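Local coordinates for tryptophan--tRNA ligase (PDB 3TZL), which probably catalyses the ATP-dependent attachment of tryptophan to its cognate tRNA, as a homodimeric class I aminoacyl-tRNA synthetase, at residues Gly19-Phe22 and Gly23-Gln27; Leu61-Ala64 and Ala65-Ser69. All coordinates share one frame; numbering follows the deposited sequence.

Contact 1. Residues Gly19-Phe22 and Gly23-Gln27. With ADP (adenosine-5'-diphosphate), chain I.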
loop_
_atom_site.group_PDB
_atom_site.type_symbol
_atom_site.label_atom_id
_atom_site.label_comp_id
_atom_site.label_asym_id
_atom_site.label_seq_id
_atom_site.Cartn_x
_atom_site.Cartn_y
_atom_site.Cartn_z
ATOM N N GLY B 19 18.066 -24.559 16.251
ATOM C CA GLY B 19 17.951 -23.420 17.141
ATOM C C GLY B 19 16.630 -22.684 16.949
ATOM O O GLY B 19 15.980 -22.290 17.914
ATOM N N ASN B 20 16.235 -22.491 15.695
ATOM C CA ASN B 20 14.915 -21.946 15.394
ATOM C C ASN B 20 13.839 -22.855 15.953
ATOM O O ASN B 20 12.833 -22.391 16.480
ATOM C CB ASN B 20 14.720 -21.793 13.884
ATOM C CG ASN B 20 15.761 -20.897 13.255
ATOM O OD1 ASN B 20 16.528 -21.333 12.400
ATOM N ND2 ASN B 20 15.797 -19.633 13.677
ATOM N N TYR B 21 14.061 -24.160 15.844
ATOM C CA TYR B 21 13.062 -25.118 16.287
ATOM C C TYR B 21 12.875 -25.118 17.790
ATOM O O TYR B 21 11.777 -24.872 18.287
ATOM C CB TYR B 21 13.385 -26.532 15.816
ATOM C CG TYR B 21 12.323 -27.501 16.264
ATOM C CD1 TYR B 21 11.034 -27.405 15.768
ATOM C CD2 TYR B 21 12.593 -28.474 17.200
ATOM C CE1 TYR B 21 10.042 -28.254 16.175
ATOM C CE2 TYR B 21 11.599 -29.346 17.617
ATOM C CZ TYR B 21 10.322 -29.223 17.096
ATOM O OH TYR B 21 9.316 -30.068 17.488
ATOM N N PHE B 22 13.943 -25.413 18.520
ATOM C CA PHE B 22 13.827 -25.557 19.965
ATOM C C PHE B 22 13.755 -24.206 20.654
ATOM O O PHE B 22 13.342 -24.114 21.810
ATOM C CB PHE B 22 14.985 -26.397 20.530
ATOM C CG PHE B 22 14.922 -27.854 20.139
ATOM C CD1 PHE B 22 13.990 -28.699 20.722
ATOM C CD2 PHE B 22 15.783 -28.371 19.178
ATOM C CE1 PHE B 22 13.916 -30.043 20.352
ATOM C CE2 PHE B 22 15.721 -29.708 18.809
ATOM C CZ PHE B 22 14.785 -30.544 19.395
ATOM N N GLY B 23 14.155 -23.161 19.936
ATOM C CA GLY B 23 14.134 -21.811 20.474
ATOM C C GLY B 23 12.829 -21.050 20.271
ATOM O O GLY B 23 12.497 -20.177 21.072
ATOM N N ALA B 24 12.080 -21.361 19.216
ATOM C CA ALA B 24 10.850 -20.612 18.948
ATOM C C ALA B 24 9.710 -21.463 18.403
ATOM O O ALA B 24 8.573 -21.364 18.866
ATOM C CB ALA B 24 11.130 -19.456 18.000
ATOM N N ILE B 25 10.013 -22.291 17.411
ATOM C CA ILE B 25 8.962 -22.976 16.667
ATOM C C ILE B 25 8.197 -24.008 17.488
ATOM O O ILE B 25 6.969 -24.039 17.426
ATOM C CB ILE B 25 9.499 -23.605 15.383
ATOM C CG1 ILE B 25 9.988 -22.504 14.450
ATOM C CG2 ILE B 25 8.419 -24.479 14.722
ATOM C CD1 ILE B 25 10.618 -23.019 13.194
ATOM N N LYS B 26 8.896 -24.809 18.266
ATOM C CA LYS B 26 8.249 -25.805 19.083
ATOM C C LYS B 26 7.281 -25.174 20.055
ATOM O O LYS B 26 6.211 -25.664 20.259
ATOM C CB LYS B 26 9.268 -26.627 19.844
ATOM C CG LYS B 26 8.759 -27.971 20.194
ATOM C CD LYS B 26 9.643 -28.725 21.154
ATOM C CE LYS B 26 9.235 -30.166 21.187
ATOM N NZ LYS B 26 7.894 -30.334 21.746
ATOM N N GLN B 27 7.694 -24.071 20.639
ATOM C CA GLN B 27 6.881 -23.336 21.596
ATOM C C GLN B 27 5.605 -22.863 20.916
ATOM O O GLN B 27 4.508 -22.921 21.481
ATOM C CB GLN B 27 7.662 -22.133 22.144
ATOM C CG GLN B 27 8.825 -22.489 23.097
ATOM C CD GLN B 27 10.116 -22.888 22.374
ATOM O OE1 GLN B 27 10.180 -22.931 21.140
ATOM N NE2 GLN B 27 11.153 -23.180 23.151
HETATM P PB ADP I . 20.030 -16.527 13.148
HETATM O O1B ADP I . 20.592 -17.891 12.860
HETATM O O2B ADP I . 19.647 -15.754 11.911
HETATM O O3B ADP I . 20.798 -15.697 14.158
HETATM P PA ADP I . 17.233 -16.228 13.424
HETATM O O1A ADP I . 16.670 -17.071 12.307
HETATM O O2A ADP I . 17.399 -14.739 13.207
HETATM O O3A ADP I . 18.642 -16.899 13.862
HETATM O "O5'" ADP I . 16.316 -16.452 14.735
HETATM C "C5'" ADP I . 14.893 -16.529 14.636
HETATM C "C4'" ADP I . 14.308 -16.999 15.965
HETATM O "O4'" ADP I . 14.813 -18.289 16.319
HETATM C "C3'" ADP I . 14.665 -16.047 17.092
HETATM O "O3'" ADP I . 13.495 -15.318 17.470
HETATM C "C2'" ADP I . 15.147 -16.915 18.238
HETATM O "O2'" ADP I . 14.182 -16.930 19.295
HETATM C "C1'" ADP I . 15.256 -18.322 17.680
HETATM N N9 ADP I . 16.665 -18.797 17.744
HETATM C C8 ADP I . 17.594 -18.676 16.769
HETATM N N7 ADP I . 18.783 -19.222 17.137
HETATM C C5 ADP I . 18.617 -19.713 18.379
HETATM C C6 ADP I . 19.471 -20.423 19.358
HETATM N N6 ADP I . 20.764 -20.713 19.063
HETATM N N1 ADP I . 18.914 -20.762 20.544
HETATM C C2 ADP I . 17.630 -20.468 20.840
HETATM N N3 ADP I . 16.795 -19.826 20.000
HETATM C C4 ADP I . 17.226 -19.432 18.776
#

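Contact 2. Residues Leu61-Ala64 and Ala65-Ser69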
loop_
_atom_site.group_PDB
_atom_site.type_symbol
_atom_site.label_atom_id
_atom_site.label_comp_id
_atom_site.label_asym_id
_atom_site.label_seq_id
_atom_site.Cartn_x
_atom_site.Cartn_y
_atom_site.Cartn_z
ATOM N N LEU B 61 6.930 -20.921 -0.460
ATOM C CA LEU B 61 6.512 -22.318 -0.482
ATOM C C LEU B 61 7.302 -23.096 0.588
ATOM O O LEU B 61 6.711 -23.821 1.392
ATOM C CB LEU B 61 6.725 -22.932 -1.870
ATOM C CG LEU B 61 5.859 -22.437 -3.030
ATOM C CD1 LEU B 61 6.107 -23.269 -4.278
ATOM C CD2 LEU B 61 4.366 -22.452 -2.669
ATOM N N LYS B 62 8.628 -22.921 0.621
ATOM C CA LYS B 62 9.456 -23.612 1.624
ATOM C C LYS B 62 9.082 -23.256 3.047
ATOM O O LYS B 62 9.051 -24.112 3.922
ATOM C CB LYS B 62 10.942 -23.349 1.402
ATOM C CG LYS B 62 11.450 -23.846 0.064
ATOM C CD LYS B 62 12.979 -23.845 -0.021
ATOM C CE LYS B 62 13.604 -22.478 0.264
ATOM N NZ LYS B 62 14.472 -22.478 1.495
ATOM N N ALA B 63 8.800 -21.980 3.283
ATOM C CA ALA B 63 8.441 -21.565 4.633
ATOM C C ALA B 63 7.121 -22.209 5.064
ATOM O O ALA B 63 7.001 -22.693 6.181
ATOM C CB ALA B 63 8.369 -20.063 4.749
ATOM N N ALA B 64 6.130 -22.205 4.176
ATOM C CA ALA B 64 4.832 -22.767 4.506
ATOM C C ALA B 64 5.004 -24.265 4.760
ATOM O O ALA B 64 4.541 -24.772 5.778
ATOM C CB ALA B 64 3.831 -22.510 3.381
ATOM N N ALA B 65 5.692 -24.954 3.849
ATOM C CA ALA B 65 5.955 -26.396 3.990
ATOM C C ALA B 65 6.694 -26.703 5.286
ATOM O O ALA B 65 6.364 -27.665 5.983
ATOM C CB ALA B 65 6.742 -26.927 2.800
ATOM N N ALA B 66 7.676 -25.877 5.626
ATOM C CA ALA B 66 8.435 -26.097 6.855
ATOM C C ALA B 66 7.569 -25.971 8.113
ATOM O O ALA B 66 7.658 -26.792 9.030
ATOM C CB ALA B 66 9.610 -25.139 6.935
ATOM N N PHE B 67 6.730 -24.943 8.180
ATOM C CA PHE B 67 5.986 -24.748 9.421
ATOM C C PHE B 67 4.887 -25.796 9.578
ATOM O O PHE B 67 4.629 -26.299 10.674
ATOM C CB PHE B 67 5.473 -23.312 9.552
ATOM C CG PHE B 67 6.570 -22.303 9.819
ATOM C CD1 PHE B 67 7.159 -22.213 11.065
ATOM C CD2 PHE B 67 7.002 -21.445 8.824
ATOM C CE1 PHE B 67 8.174 -21.284 11.314
ATOM C CE2 PHE B 67 8.017 -20.530 9.052
ATOM C CZ PHE B 67 8.601 -20.445 10.303
ATOM N N LEU B 68 4.246 -26.141 8.472
ATOM C CA LEU B 68 3.285 -27.227 8.488
ATOM C C LEU B 68 3.965 -28.520 8.920
ATOM O O LEU B 68 3.461 -29.231 9.797
ATOM C CB LEU B 68 2.638 -27.376 7.114
ATOM C CG LEU B 68 1.683 -26.232 6.796
ATOM C CD1 LEU B 68 1.227 -26.319 5.360
ATOM C CD2 LEU B 68 0.495 -26.276 7.730
ATOM N N SER B 69 5.126 -28.809 8.329
ATOM C CA SER B 69 5.862 -30.038 8.653
ATOM C C SER B 69 6.257 -30.164 10.119
ATOM O O SER B 69 6.293 -31.264 10.662
ATOM C CB SER B 69 7.115 -30.146 7.796
ATOM O OG SER B 69 6.718 -30.306 6.463
#

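Contact 1. Residues Gly19-Phe22 and Gly23-Gln27
Asn20 O is gripped by two successive backbone N-H groups, those of Ala24 and Ile25, and this double grip records a change of pitch within the helix. Ile25 N lies in the plane of the carbonyl, 3.0 Å from Asn20 O, whereas Ala24 N sits above it. One residue on, Lys26 N bonds Tyr21 O at 2.9 Å, again five residues back, so the helix widens here into a pi-type turn. Gln27 adds a side-chain bond to the next carbonyl: bent at chi2, it doubles back until NE2 lies 2.7 Å from Phe22 O. The N-H points almost straight at the oxygen (168°), which stays close to the Gln27 amide plane although the donor stands above the carbonyl plane.

This is the helix of the first beta-alpha-beta unit of the class I Rossmann fold, between parallel strands 5-10 and 36-41, and Gly19 and Asn20 close the predicted HIGH motif. Asn20 ND2 makes two bonds to the ADP, to O1A (3.0 Å) and to O4' (3.1 Å), while its OD1 accepts from His17 N, which fixes the rotation of the amide. Gly19 and Gly23 have no side chains, and the adenine rests directly against their backbone: Gly23 CA comes within 3.4 Å of ADP N3.

Apolar packing occupies another flank. With CG anti to the backbone N (chi1 -179°), the Tyr21 ring reaches Lys26, whose chain crosses it obliquely; Lys26 CB makes a CH-pi contact over one face, toward the rim, 4.2 Å from the centroid of the Tyr21 ring. Farther along, Lys26 CG touches Tyr21 OH at 3.5 Å. Ile25 CG2 meets Tyr21 CD1, the two side chains crossing at about a right angle. The Phe22 and Tyr21 rings also meet Phe242 and Phe277, respectively, edge-to-face.

Contact 2. Residues Leu61-Ala64 and Ala65-Ser69
The carbonyl oxygen of Ala65, a residue whose own N-H reaches back to Leu61 O at 2.9 Å, takes two bonds from a single residue, Ser69. Ser69 OG lies 2.7 Å from Ala65 O and Ser69 N 2.9 Å from it, on opposite faces of the carbonyl plane. The buried hydroxyl thus donates within its own helix, folded back one turn.

Regular alpha-helical bonding runs through the rest: Ala66 N to Lys62 O at 2.8 Å, Phe67 N to Ala63 O, and Leu68 N to Ala64 O. This is the C-terminal half of helix 53-70, which follows strand 36-41 in the nucleotide-binding fold. Four consecutive alanines, Ala63 to Ala66, give it a slim surface: Ala63 meets Ile41 of that strand, while Ala64 meets Leu294 of helix 291-320.

Phe67 follows the alanines with a large ring. Its CG lies anti to the carbonyl carbon (chi1 -71°), which brings the ring back beside the preceding turn; CD2 approaches Ala63 O closely, at 2.9 Å, and CE2 packs on Ala63 CB at 4.3 Å. The same ring touches Pro12, a predicted ATP-site residue. On another flank, Leu68 lays CG alongside Ala64 O, 3.4 Å away.

Overall arrangement
From the N terminus, strand 5-10 leads through the HIGH motif into helix 18-30, which holds contact 1; strand 36-41 follows, and then helix 53-70 with contact 2. Each contact lies within one continuous helix and closes no longer loop, and the two come in series, neither nested nor crossed. Their centres are about 14 Å apart, yet they meet directly: Ile25 CD1 packs on Phe67 CE1 at 3.5 Å. One helix lines the ADP pocket, and the other packs behind it against strand 36-41 and the C-terminal helices 278-289 and 291-320.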